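Local structure of nitroreductase family protein (Clostridium novyi, 3G14) at residues Phe4-Val7 with Ile8-Arg11; Ile22-Asp25 with Lys26-Ile30; Pro38-Lys41 with Asn42-Pro45; Ala107-His110 with Ile111-Ala115; Leu173-Lys177 with Trp178-Phe182. The protein probably acts as an oxidoreductase of the nitroreductase family, whose members are as a rule homodimeric flavoenzymes that use FMN. All coordinates share one frame; numbering follows the deposited sequence. Where two conformers were deposited one is given.

All five contacts are local; 1 to 4 reach the second subunit, while contact 5 lies on the edge of the sheet. Contact 4, on the central helix 99-117, its centre about 8 Å from the centre of the chain, touches contact 1 (I8 CD1 to L113 CD2, 3.8 Å), contact 2 through I30 and contact 3 through P38. Contact 2 also packs on contact 5, L27 CD2 standing 3.7 Å from F182 CZ. Contacts 1 and 5 are the farthest apart, about 30 Å between centres, on opposite sides of the chain's centre. Sulfate ions, probably from the crystallisation liquor, sit at contacts 1 and 3; the one at contact 3 is also bound by R11 of the second subunit.

Contact 1 of 5, residues Phe4-Val7 with Ile8-Arg11; sequences FYEV and IKKR. With SO4 (sulfate ion), chain E.
K9 lays the end of its side chain over one face of the Y5 ring, with CE 3.4 Å from the ring centroid and only 14° off the normal, in a CH-pi contact. NZ lies farther out, 4.1 Å from the same centroid, and makes an off-centre cation-pi contact. The lysine arrives there because its chain runs extended beyond CG, while the ring of Y5 is swung anti to its own backbone N (chi1 -162°). OE2 of E6 stands 4.4 Å from NZ of K9, beyond a salt bridge, where its charge may still attract the ammonium. The phenol OH of Y5 is bonded to D32 of the second subunit, which ties the ring across the dimer interface. One residue back, F4 meets I8 obliquely, I8 CG1 standing 4.2 Å from the F4 ring centroid in an off-centre CH-pi contact. Beneath both pairs K9 N binds Y5 O at 2.9 Å, and I8 N, K10 N and R11 N reach the carbonyls four residues earlier. R11 leaves helical angles, and its NH1 and NH2 grip two oxygens of a sulfate, probably from the crystallisation liquor, NH1 being 3.0 Å from O4; NH2 also serves R36 O of the second subunit. The i to i+4 pairs are those of an alpha-helix, amphipathic here, with F4, V7 and I8 buried against helix 99-117 and the partner subunit and E6, K9 and K10 exposed.

Contact 2 of 5, residues Ile22-Asp25 with Lys26-Ile30; sequences IDRD and KLLKI. With ACT (acetate ion), chain G.
L27 N reaches D23 O at 3.0 Å with an N-H...O angle of 172°, followed by L28 N to R24 O and K29 N to D25 O. Next comes a long salt bridge, D23 OD2 to K26 NZ at 3.6 Å; the two side chains run side by side in the same direction, and OD2 is in fact slightly nearer to CE of K26, at 3.4 Å. The carboxylate of D25 stays beyond bonding range of both lysines, 4.5 Å from OD2 to K26 NZ and 4.4 Å from OD2 to K29 NZ, so any attraction there is probably diffuse. NZ of K29 instead gives a hydrogen bond of 2.8 Å to OXT of an acetate ion, probably from the crystallisation liquor, and has a weak, long ion pair with E118 besides. A bend at chi3 (-87°) turns the ammonium toward the acetate. Beyond these charges, CD1 of L28 rests over one face of the R24 guanidinium, off its centre and 3.6 Å from NH1. On the inner side I22 CG2 touches L27 CB, the two side chains crossing at about a right angle, and both residues continue onto M80 and L151 of the sheet. D23 occupies the N-cap position without a capping bond from its side chain; the whole is the N-terminal part of the amphipathic helix 24-35 and the residues leading into it, with charged groups outward and I22 and L27 turned to the sheet strands.

Contact 3 of 5, residues Pro38-Lys41 with Asn42-Pro45; sequences PSWK and NKTP. With SO4 (sulfate ion), chain C.
S39 OG is directed at the carbonyl of K43, with chi1 of 64° placing it between its own backbone N and carbonyl carbon; the separation from OG to K43 O is modelled at 2.4 Å, so short that its exact length is doubtful. The carbonyl of S39 takes N42 N at 3.0 Å, the donor standing well above the carbonyl plane. From S39 N a link runs through a water, which accepts that N-H at 3.2 Å and lies 2.6 Å from N42 OD1 and near O1 of a sulfate, probably from the crystallisation liquor. The amide of N42 also sends a weak bond from ND2 to O4 of this ion, which is held as well by R11 and S13 of the second subunit. At W40 the carbonyl receives K43 N, 3.1 Å away and nearly straight at hydrogen (169°), while CZ3 of the indole meets K43 CE obliquely. K41 then brings CG over the centre of the W40 ring and its CB within 4.0 Å of K43 CE. This compact loop connects helix 24-35 to strand 46-51: W40 lies against I99 and S91, and its backbone N is bonded to D103, so helices 88-91 and 99-117 border the turn, with P38 packing on I106.

Contact 4 of 5, residues Ala107-His110 with Ile111-Ala115; sequences AMEH and IVLGA
I111, E109 and H110 carry the contact, and the selenium of M108 sits on the first of these: SE is 3.9 Å from I111 CB, the selenomethionine chain curling toward it through bends at chi2 and chi3. The isoleucine side chain packs on F48 of strand 46-51 and on I30, I31 and A34 of helix 24-35. Here the central helix 99-117 is wedged between the sheet and the partner subunit, as in the nitroreductase fold, where long helices from two chains form much of the dimer interface; every residue that touches in this contact is buried. E109 bends at chi2 (61°) across V112 and L113, so that OE1 lies 3.7 Å from V112 CB and OE2 comes 3.8 Å from L113 CG. Those oxygens are not left among hydrocarbon alone: OE1 accepts from W124 NE1, and OE2 is bonded to H110 NE2 of the second subunit. The reciprocal bond joins H110 NE2 to E109 OE2 of that subunit, while H110 ND1 meets M33 O, so both ring nitrogens of the buried imidazole are engaged, which should hold the ring's rotation. Beneath them the backbone ladder is regular, with L113 N to E109 O at 2.8 Å and an N-H...O angle of 169°, and G114 N to H110 O equally short.

Contact 5 of 5, residues Leu173-Lys177 with Trp178-Phe182; sequences LYIDK and WGTSF
The chain doubles back through a type II turn from K177 to T180, closed by T180 N to K177 O at 3.2 Å, and a single bridge pairs Y174 with S181, flanked by I175 N to T180 O at 2.9 Å and F182 N to L173 O at 3.0 Å. Within this bend the Y174 ring is the centrepiece. G179 covers one of its faces, its N over the ring centre and its CA 3.6 Å from the centroid in a CH-pi contact. The edge of the same ring, at CE2, points into the face of the W178 indole: an edge-to-face pair with planes at 71° and centroids 4.8 Å apart. W178 reaches this position with CG anti to its backbone N (chi1 179°). G179 occupies the third position of the turn with positive phi (95°). At the far end F182 lies alongside L173, both pointing the same way, with L173 CG 3.6 Å from F182 CB; I175 CB comes obliquely onto F182 CD1 at 3.9 Å. K177 extends past T180, its CD near OG1. In the fold, strand 173-175 is an edge strand of the sheet within this chain, beside and parallel to 46-51, with Y174 backbone-bonded to F48 and V50. L173 and F182 pack on L28 of helix 24-35, F182 also on L27, while W178 touches K47 and I49 and reaches P140 and L143.

Contact 1 of 5, residues Phe4-Val7 with Ile8-Arg11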
# COMPACT_ATOMS: atom_id res chain seq x y z
N PHE B 4 10.72 -13.49 -1.57
CA PHE B 4 10.02 -12.22 -1.64
C PHE B 4 9.58 -11.86 -3.06
O PHE B 4 8.41 -11.59 -3.30
CB PHE B 4 10.87 -11.07 -1.05
CG PHE B 4 10.20 -9.75 -1.18
CD1 PHE B 4 9.25 -9.34 -0.27
CD2 PHE B 4 10.47 -8.92 -2.28
CE1 PHE B 4 8.59 -8.15 -0.44
CE2 PHE B 4 9.81 -7.72 -2.42
CZ PHE B 4 8.89 -7.35 -1.51
N TYR B 5 10.51 -11.85 -4.02
CA TYR B 5 10.18 -11.46 -5.39
C TYR B 5 9.15 -12.43 -6.01
O TYR B 5 8.24 -12.01 -6.74
CB TYR B 5 11.47 -11.36 -6.22
CG TYR B 5 11.39 -10.59 -7.52
CD1 TYR B 5 10.38 -9.64 -7.79
CD2 TYR B 5 12.38 -10.76 -8.48
CE1 TYR B 5 10.36 -8.91 -8.99
CE2 TYR B 5 12.37 -10.05 -9.68
CZ TYR B 5 11.36 -9.13 -9.93
OH TYR B 5 11.40 -8.47 -11.14
N GLU B 6 9.26 -13.72 -5.68
CA GLU B 6 8.27 -14.72 -6.11
C GLU B 6 6.88 -14.39 -5.60
O GLU B 6 5.90 -14.63 -6.29
CB GLU B 6 8.65 -16.13 -5.65
CG GLU B 6 9.77 -16.76 -6.44
CD GLU B 6 9.53 -16.69 -7.94
OE1 GLU B 6 8.42 -17.09 -8.37
OE2 GLU B 6 10.43 -16.23 -8.68
N VAL B 7 6.78 -13.83 -4.40
CA VAL B 7 5.46 -13.43 -3.89
C VAL B 7 4.89 -12.29 -4.74
O VAL B 7 3.72 -12.27 -5.16
CB VAL B 7 5.47 -13.09 -2.38
CG1 VAL B 7 4.12 -12.53 -1.93
CG2 VAL B 7 5.85 -14.30 -1.53
N ILE B 8 5.74 -11.33 -5.06
CA ILE B 8 5.29 -10.18 -5.85
C ILE B 8 4.80 -10.65 -7.22
O ILE B 8 3.79 -10.15 -7.71
CB ILE B 8 6.44 -9.13 -6.03
CG1 ILE B 8 6.92 -8.68 -4.64
CG2 ILE B 8 6.01 -7.96 -6.98
CD1 ILE B 8 5.89 -7.89 -3.78
N LYS B 9 5.56 -11.56 -7.83
CA LYS B 9 5.25 -12.09 -9.15
C LYS B 9 4.01 -12.95 -9.16
O LYS B 9 3.27 -12.95 -10.14
CB LYS B 9 6.43 -12.88 -9.73
CG LYS B 9 7.60 -12.02 -10.13
CD LYS B 9 8.71 -12.85 -10.72
CE LYS B 9 9.97 -12.05 -10.82
NZ LYS B 9 11.07 -12.84 -11.46
N LYS B 10 3.78 -13.70 -8.09
CA LYS B 10 2.66 -14.66 -8.06
C LYS B 10 1.32 -13.99 -7.78
O LYS B 10 0.28 -14.51 -8.15
CB LYS B 10 2.93 -15.76 -7.03
CG LYS B 10 1.78 -16.79 -6.87
CD LYS B 10 2.25 -18.15 -6.38
CE LYS B 10 1.13 -18.95 -5.65
NZ LYS B 10 0.76 -18.44 -4.23
N ARG B 11 1.34 -12.83 -7.10
CA ARG B 11 0.12 -12.17 -6.72
C ARG B 11 -0.73 -11.86 -7.94
O ARG B 11 -0.26 -11.24 -8.88
CB ARG B 11 0.38 -10.86 -5.97
CG ARG B 11 -0.90 -10.20 -5.44
CD ARG B 11 -0.87 -8.69 -5.54
NE ARG B 11 -0.52 -8.20 -6.87
CZ ARG B 11 -1.35 -8.13 -7.91
NH1 ARG B 11 -2.63 -8.54 -7.84
NH2 ARG B 11 -0.88 -7.64 -9.05
S SO4 E . -3.87 -8.45 -11.48
O1 SO4 E . -4.61 -7.79 -12.55
O2 SO4 E . -2.42 -8.33 -11.68
O3 SO4 E . -4.18 -9.88 -11.48
O4 SO4 E . -4.22 -7.81 -10.22

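Contact 2 of 5, residues Ile22-Asp25 with Lys26-Ile30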
# COMPACT_ATOMS: atom_id res chain seq x y z
N ILE B 22 -9.69 -21.63 5.78
CA ILE B 22 -8.45 -20.90 6.03
C ILE B 22 -7.82 -21.44 7.28
O ILE B 22 -8.54 -21.71 8.24
CB ILE B 22 -8.73 -19.38 6.24
CG1 ILE B 22 -9.44 -18.78 5.01
CG2 ILE B 22 -7.43 -18.62 6.62
CD1 ILE B 22 -8.67 -18.84 3.73
N ASP B 23 -6.50 -21.62 7.28
CA ASP B 23 -5.80 -22.06 8.49
C ASP B 23 -5.65 -20.88 9.45
O ASP B 23 -5.10 -19.85 9.06
CB ASP B 23 -4.43 -22.63 8.14
CG ASP B 23 -4.51 -24.01 7.47
OD1 ASP B 23 -5.47 -24.77 7.75
OD2 ASP B 23 -3.58 -24.35 6.69
N ARG B 24 -6.10 -21.03 10.69
CA ARG B 24 -6.13 -19.91 11.64
C ARG B 24 -4.75 -19.27 11.84
O ARG B 24 -4.61 -18.04 11.91
CB ARG B 24 -6.69 -20.37 13.00
CG ARG B 24 -6.86 -19.26 14.04
CD ARG B 24 -7.65 -19.74 15.26
NE ARG B 24 -7.95 -18.63 16.17
CZ ARG B 24 -7.09 -18.15 17.07
NH1 ARG B 24 -5.88 -18.67 17.20
NH2 ARG B 24 -7.45 -17.14 17.85
N ASP B 25 -3.72 -20.12 11.96
CA ASP B 25 -2.35 -19.65 12.15
C ASP B 25 -1.87 -18.82 10.94
O ASP B 25 -1.21 -17.78 11.10
CB ASP B 25 -1.42 -20.84 12.37
CG ASP B 25 -1.20 -21.65 11.10
OD1 ASP B 25 -2.20 -22.21 10.57
OD2 ASP B 25 -0.04 -21.69 10.62
N LYS B 26 -2.22 -19.28 9.74
CA LYS B 26 -1.85 -18.55 8.52
C LYS B 26 -2.55 -17.21 8.47
O LYS B 26 -1.92 -16.20 8.19
CB LYS B 26 -2.15 -19.36 7.26
CG LYS B 26 -1.32 -20.65 7.05
CD LYS B 26 -1.44 -21.08 5.59
CE LYS B 26 -1.07 -22.53 5.33
NZ LYS B 26 -0.19 -23.09 6.34
N LEU B 27 -3.85 -17.17 8.76
CA LEU B 27 -4.57 -15.89 8.89
C LEU B 27 -3.92 -14.93 9.89
O LEU B 27 -3.77 -13.72 9.62
CB LEU B 27 -6.00 -16.14 9.35
CG LEU B 27 -6.89 -14.89 9.52
CD1 LEU B 27 -7.02 -14.09 8.21
CD2 LEU B 27 -8.22 -15.30 10.07
N LEU B 28 -3.54 -15.44 11.06
CA LEU B 28 -2.99 -14.52 12.02
C LEU B 28 -1.60 -14.01 11.58
O LEU B 28 -1.26 -12.88 11.90
CB LEU B 28 -3.02 -15.09 13.43
CG LEU B 28 -4.44 -15.36 13.98
CD1 LEU B 28 -4.33 -16.06 15.32
CD2 LEU B 28 -5.28 -14.08 14.12
N LYS B 29 -0.85 -14.81 10.82
CA LYS B 29 0.43 -14.35 10.22
C LYS B 29 0.21 -13.24 9.18
O LYS B 29 0.94 -12.27 9.15
CB LYS B 29 1.22 -15.51 9.59
CG LYS B 29 1.93 -16.41 10.59
CD LYS B 29 2.94 -17.37 9.89
CE LYS B 29 2.29 -18.67 9.42
NZ LYS B 29 3.10 -19.45 8.43
N ILE B 30 -0.82 -13.38 8.35
CA ILE B 30 -1.23 -12.33 7.39
C ILE B 30 -1.55 -11.02 8.14
O ILE B 30 -1.07 -9.91 7.78
CB ILE B 30 -2.41 -12.85 6.53
CG1 ILE B 30 -1.95 -14.06 5.70
CG2 ILE B 30 -2.99 -11.74 5.64
CD1 ILE B 30 -3.11 -14.90 5.12
C ACT G . 5.91 -17.76 6.36
O ACT G . 5.93 -17.36 5.18
OXT ACT G . 4.78 -17.93 6.84
CH3 ACT G . 7.15 -18.01 7.17

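Contact 3 of 5, residues Pro38-Lys41 with Asn42-Pro45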
# COMPACT_ATOMS: atom_id res chain seq x y z
N PRO B 38 4.35 0.23 7.75
CA PRO B 38 4.64 1.61 8.16
C PRO B 38 3.36 2.44 8.11
O PRO B 38 2.48 2.18 7.29
CB PRO B 38 5.61 2.13 7.07
CG PRO B 38 5.28 1.35 5.85
CD PRO B 38 4.79 -0.04 6.36
N SER B 39 3.28 3.45 8.97
CA SER B 39 2.16 4.38 8.97
C SER B 39 2.65 5.74 9.42
O SER B 39 3.71 5.88 10.07
CB SER B 39 1.03 3.89 9.87
OG SER B 39 1.48 3.85 11.21
N TRP B 40 1.89 6.77 9.06
CA TRP B 40 2.27 8.13 9.40
C TRP B 40 2.26 8.29 10.92
O TRP B 40 1.29 7.95 11.58
CB TRP B 40 1.31 9.13 8.74
CG TRP B 40 1.75 10.54 8.88
CD1 TRP B 40 2.76 11.16 8.20
CD2 TRP B 40 1.18 11.50 9.74
NE1 TRP B 40 2.86 12.47 8.60
CE2 TRP B 40 1.90 12.70 9.56
CE3 TRP B 40 0.15 11.46 10.67
CZ2 TRP B 40 1.61 13.85 10.26
CZ3 TRP B 40 -0.15 12.61 11.37
CH2 TRP B 40 0.57 13.80 11.16
N LYS B 41 3.38 8.76 11.45
CA LYS B 41 3.60 8.92 12.89
C LYS B 41 3.37 7.62 13.70
O LYS B 41 3.07 7.66 14.90
CB LYS B 41 2.79 10.11 13.42
CG LYS B 41 3.35 11.46 12.92
CD LYS B 41 2.68 12.65 13.58
CE LYS B 41 3.29 14.00 13.15
NZ LYS B 41 4.72 14.07 13.47
N ASN B 42 3.53 6.48 13.04
CA ASN B 42 3.25 5.15 13.61
C ASN B 42 1.87 5.04 14.29
O ASN B 42 1.70 4.27 15.23
CB ASN B 42 4.37 4.74 14.57
CG ASN B 42 5.71 4.49 13.85
OD1 ASN B 42 5.77 4.41 12.63
ND2 ASN B 42 6.78 4.35 14.62
N LYS B 43 0.90 5.82 13.84
CA LYS B 43 -0.47 5.70 14.25
C LYS B 43 -1.11 4.58 13.43
O LYS B 43 -0.65 4.23 12.34
CB LYS B 43 -1.23 6.99 14.01
CG LYS B 43 -0.69 8.14 14.82
CD LYS B 43 -1.42 9.43 14.43
CE LYS B 43 -0.80 10.65 15.11
NZ LYS B 43 -0.69 10.42 16.58
N THR B 44 -2.18 4.02 13.91
CA THR B 44 -2.72 2.87 13.15
C THR B 44 -4.17 3.16 13.00
O THR B 44 -4.95 2.67 13.78
CB THR B 44 -2.48 1.53 13.87
OG1 THR B 44 -1.07 1.32 14.03
CG2 THR B 44 -3.06 0.35 13.06
N PRO B 45 -4.52 4.04 12.04
CA PRO B 45 -5.90 4.53 11.96
C PRO B 45 -6.94 3.54 11.37
O PRO B 45 -8.03 3.96 11.00
CB PRO B 45 -5.78 5.76 11.04
CG PRO B 45 -4.63 5.49 10.18
CD PRO B 45 -3.66 4.64 10.99
S SO4 C . 9.14 1.87 11.36
O1 SO4 C . 8.62 2.26 10.04
O2 SO4 C . 10.59 1.84 11.44
O3 SO4 C . 8.66 0.51 11.62
O4 SO4 C . 8.66 2.80 12.38
O HOH W 1 6.20 3.77 10.13

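Contact 4 of 5, residues Ala107-His110 with Ile111-Ala115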
# COMPACT_ATOMS: atom_id res chain seq x y z
N ALA B 107 -1.31 -1.07 4.48
CA ALA B 107 -1.57 -2.25 5.33
C ALA B 107 -2.36 -3.32 4.60
O ALA B 107 -2.06 -4.52 4.73
CB ALA B 107 -2.29 -1.83 6.67
N MSE B 108 -3.36 -2.90 3.84
CA MSE B 108 -4.12 -3.84 3.01
C MSE B 108 -3.23 -4.53 1.95
O MSE B 108 -3.46 -5.70 1.65
CB MSE B 108 -5.31 -3.13 2.34
CG MSE B 108 -6.24 -4.08 1.64
SE MSE B 108 -7.01 -5.53 2.82
CE MSE B 108 -8.87 -4.93 2.38
N GLU B 109 -2.22 -3.86 1.40
CA GLU B 109 -1.32 -4.55 0.45
C GLU B 109 -0.45 -5.59 1.20
O GLU B 109 -0.05 -6.61 0.60
CB GLU B 109 -0.48 -3.57 -0.36
CG GLU B 109 0.35 -4.20 -1.49
CD GLU B 109 -0.49 -4.91 -2.56
OE1 GLU B 109 -1.75 -4.91 -2.41
OE2 GLU B 109 0.12 -5.46 -3.51
N HIS B 110 -0.13 -5.33 2.48
CA HIS B 110 0.53 -6.35 3.31
C HIS B 110 -0.38 -7.58 3.48
O HIS B 110 0.10 -8.73 3.42
CB HIS B 110 1.00 -5.77 4.68
CG HIS B 110 2.25 -4.93 4.60
ND1 HIS B 110 3.23 -4.95 5.58
CD2 HIS B 110 2.63 -4.00 3.70
CE1 HIS B 110 4.19 -4.10 5.24
NE2 HIS B 110 3.85 -3.50 4.11
N ILE B 111 -1.68 -7.35 3.67
CA ILE B 111 -2.69 -8.46 3.75
C ILE B 111 -2.64 -9.27 2.47
O ILE B 111 -2.48 -10.50 2.48
CB ILE B 111 -4.14 -7.92 3.91
CG1 ILE B 111 -4.31 -7.13 5.22
CG2 ILE B 111 -5.16 -9.09 3.84
CD1 ILE B 111 -4.28 -7.96 6.46
N VAL B 112 -2.78 -8.55 1.36
CA VAL B 112 -2.83 -9.15 0.02
C VAL B 112 -1.54 -9.92 -0.30
O VAL B 112 -1.59 -11.10 -0.70
CB VAL B 112 -3.18 -8.06 -1.06
CG1 VAL B 112 -2.79 -8.51 -2.49
CG2 VAL B 112 -4.65 -7.65 -0.94
N LEU B 113 -0.39 -9.28 -0.12
CA LEU B 113 0.85 -9.99 -0.37
C LEU B 113 1.09 -11.15 0.61
O LEU B 113 1.60 -12.23 0.24
CB LEU B 113 2.01 -9.02 -0.37
CG LEU B 113 2.02 -7.99 -1.47
CD1 LEU B 113 3.10 -6.97 -1.14
CD2 LEU B 113 2.23 -8.65 -2.89
N GLY B 114 0.74 -10.94 1.87
CA GLY B 114 0.86 -12.01 2.84
C GLY B 114 -0.02 -13.21 2.53
O GLY B 114 0.41 -14.36 2.67
N ALA B 115 -1.26 -12.94 2.09
CA ALA B 115 -2.16 -14.03 1.61
C ALA B 115 -1.50 -14.85 0.52
O ALA B 115 -1.53 -16.07 0.57
CB ALA B 115 -3.48 -13.48 1.07

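Contact 5 of 5, residues Leu173-Lys177 with Trp178-Phe182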
# COMPACT_ATOMS: atom_id res chain seq x y z
N LEU B 173 -8.42 -6.48 15.17
CA LEU B 173 -9.00 -7.59 14.42
C LEU B 173 -10.31 -8.06 15.05
O LEU B 173 -10.36 -8.52 16.21
CB LEU B 173 -8.03 -8.74 14.39
CG LEU B 173 -8.36 -9.92 13.46
CD1 LEU B 173 -8.25 -9.51 12.02
CD2 LEU B 173 -7.33 -11.00 13.86
N TYR B 174 -11.37 -7.95 14.26
CA TYR B 174 -12.71 -8.29 14.64
C TYR B 174 -13.23 -9.46 13.83
O TYR B 174 -12.70 -9.78 12.74
CB TYR B 174 -13.61 -7.07 14.46
CG TYR B 174 -13.25 -5.85 15.29
CD1 TYR B 174 -12.89 -5.98 16.65
CD2 TYR B 174 -13.27 -4.56 14.73
CE1 TYR B 174 -12.59 -4.84 17.43
CE2 TYR B 174 -12.96 -3.43 15.50
CZ TYR B 174 -12.64 -3.57 16.85
OH TYR B 174 -12.33 -2.45 17.58
N ILE B 175 -14.28 -10.10 14.34
CA ILE B 175 -14.97 -11.19 13.62
C ILE B 175 -16.44 -10.81 13.45
O ILE B 175 -17.14 -10.58 14.45
CB ILE B 175 -14.83 -12.58 14.34
CG1 ILE B 175 -15.57 -13.70 13.60
CG2 ILE B 175 -15.30 -12.51 15.82
CD1 ILE B 175 -15.11 -14.02 12.21
N ASP B 176 -16.84 -10.70 12.18
CA ASP B 176 -18.22 -10.48 11.69
C ASP B 176 -18.82 -9.10 11.99
O ASP B 176 -19.66 -8.60 11.22
CB ASP B 176 -19.18 -11.59 12.17
CG ASP B 176 -18.94 -12.94 11.48
OD1 ASP B 176 -18.40 -12.96 10.35
OD2 ASP B 176 -19.31 -13.96 12.07
N LYS B 177 -18.46 -8.53 13.14
CA LYS B 177 -19.05 -7.34 13.67
C LYS B 177 -17.98 -6.43 14.26
O LYS B 177 -17.06 -6.86 14.94
CB LYS B 177 -20.08 -7.70 14.76
CG LYS B 177 -20.70 -6.53 15.41
CD LYS B 177 -21.69 -6.98 16.49
CE LYS B 177 -22.22 -5.80 17.30
NZ LYS B 177 -23.18 -6.26 18.33
N TRP B 178 -18.10 -5.14 13.98
CA TRP B 178 -17.18 -4.15 14.52
C TRP B 178 -17.21 -4.19 16.06
O TRP B 178 -18.28 -4.14 16.68
CB TRP B 178 -17.59 -2.75 14.02
CG TRP B 178 -16.73 -1.66 14.53
CD1 TRP B 178 -17.00 -0.81 15.57
CD2 TRP B 178 -15.47 -1.26 14.00
NE1 TRP B 178 -15.95 0.07 15.74
CE2 TRP B 178 -15.00 -0.19 14.78
CE3 TRP B 178 -14.68 -1.74 12.96
CZ2 TRP B 178 -13.78 0.45 14.53
CZ3 TRP B 178 -13.45 -1.13 12.73
CH2 TRP B 178 -13.02 -0.03 13.50
N GLY B 179 -16.03 -4.31 16.67
CA GLY B 179 -15.92 -4.34 18.14
C GLY B 179 -15.87 -5.73 18.77
O GLY B 179 -15.53 -5.86 19.95
N THR B 180 -16.25 -6.76 18.02
CA THR B 180 -16.18 -8.14 18.51
C THR B 180 -14.81 -8.76 18.16
O THR B 180 -14.49 -9.01 17.00
CB THR B 180 -17.32 -9.01 17.93
OG1 THR B 180 -18.58 -8.45 18.31
CG2 THR B 180 -17.23 -10.46 18.43
N SER B 181 -14.01 -8.98 19.19
CA SER B 181 -12.67 -9.55 19.08
C SER B 181 -12.60 -10.89 18.34
O SER B 181 -13.28 -11.86 18.72
CB SER B 181 -12.11 -9.74 20.49
OG SER B 181 -10.86 -10.40 20.45
N PHE B 182 -11.78 -10.95 17.30
CA PHE B 182 -11.54 -12.21 16.59
C PHE B 182 -10.86 -13.20 17.56
O PHE B 182 -11.29 -14.35 17.71
CB PHE B 182 -10.63 -12.01 15.37
CG PHE B 182 -10.34 -13.29 14.64
CD1 PHE B 182 -11.20 -13.75 13.64
CD2 PHE B 182 -9.23 -14.06 14.97
CE1 PHE B 182 -10.94 -14.95 12.98
CE2 PHE B 182 -8.96 -15.27 14.31
CZ PHE B 182 -9.82 -15.71 13.32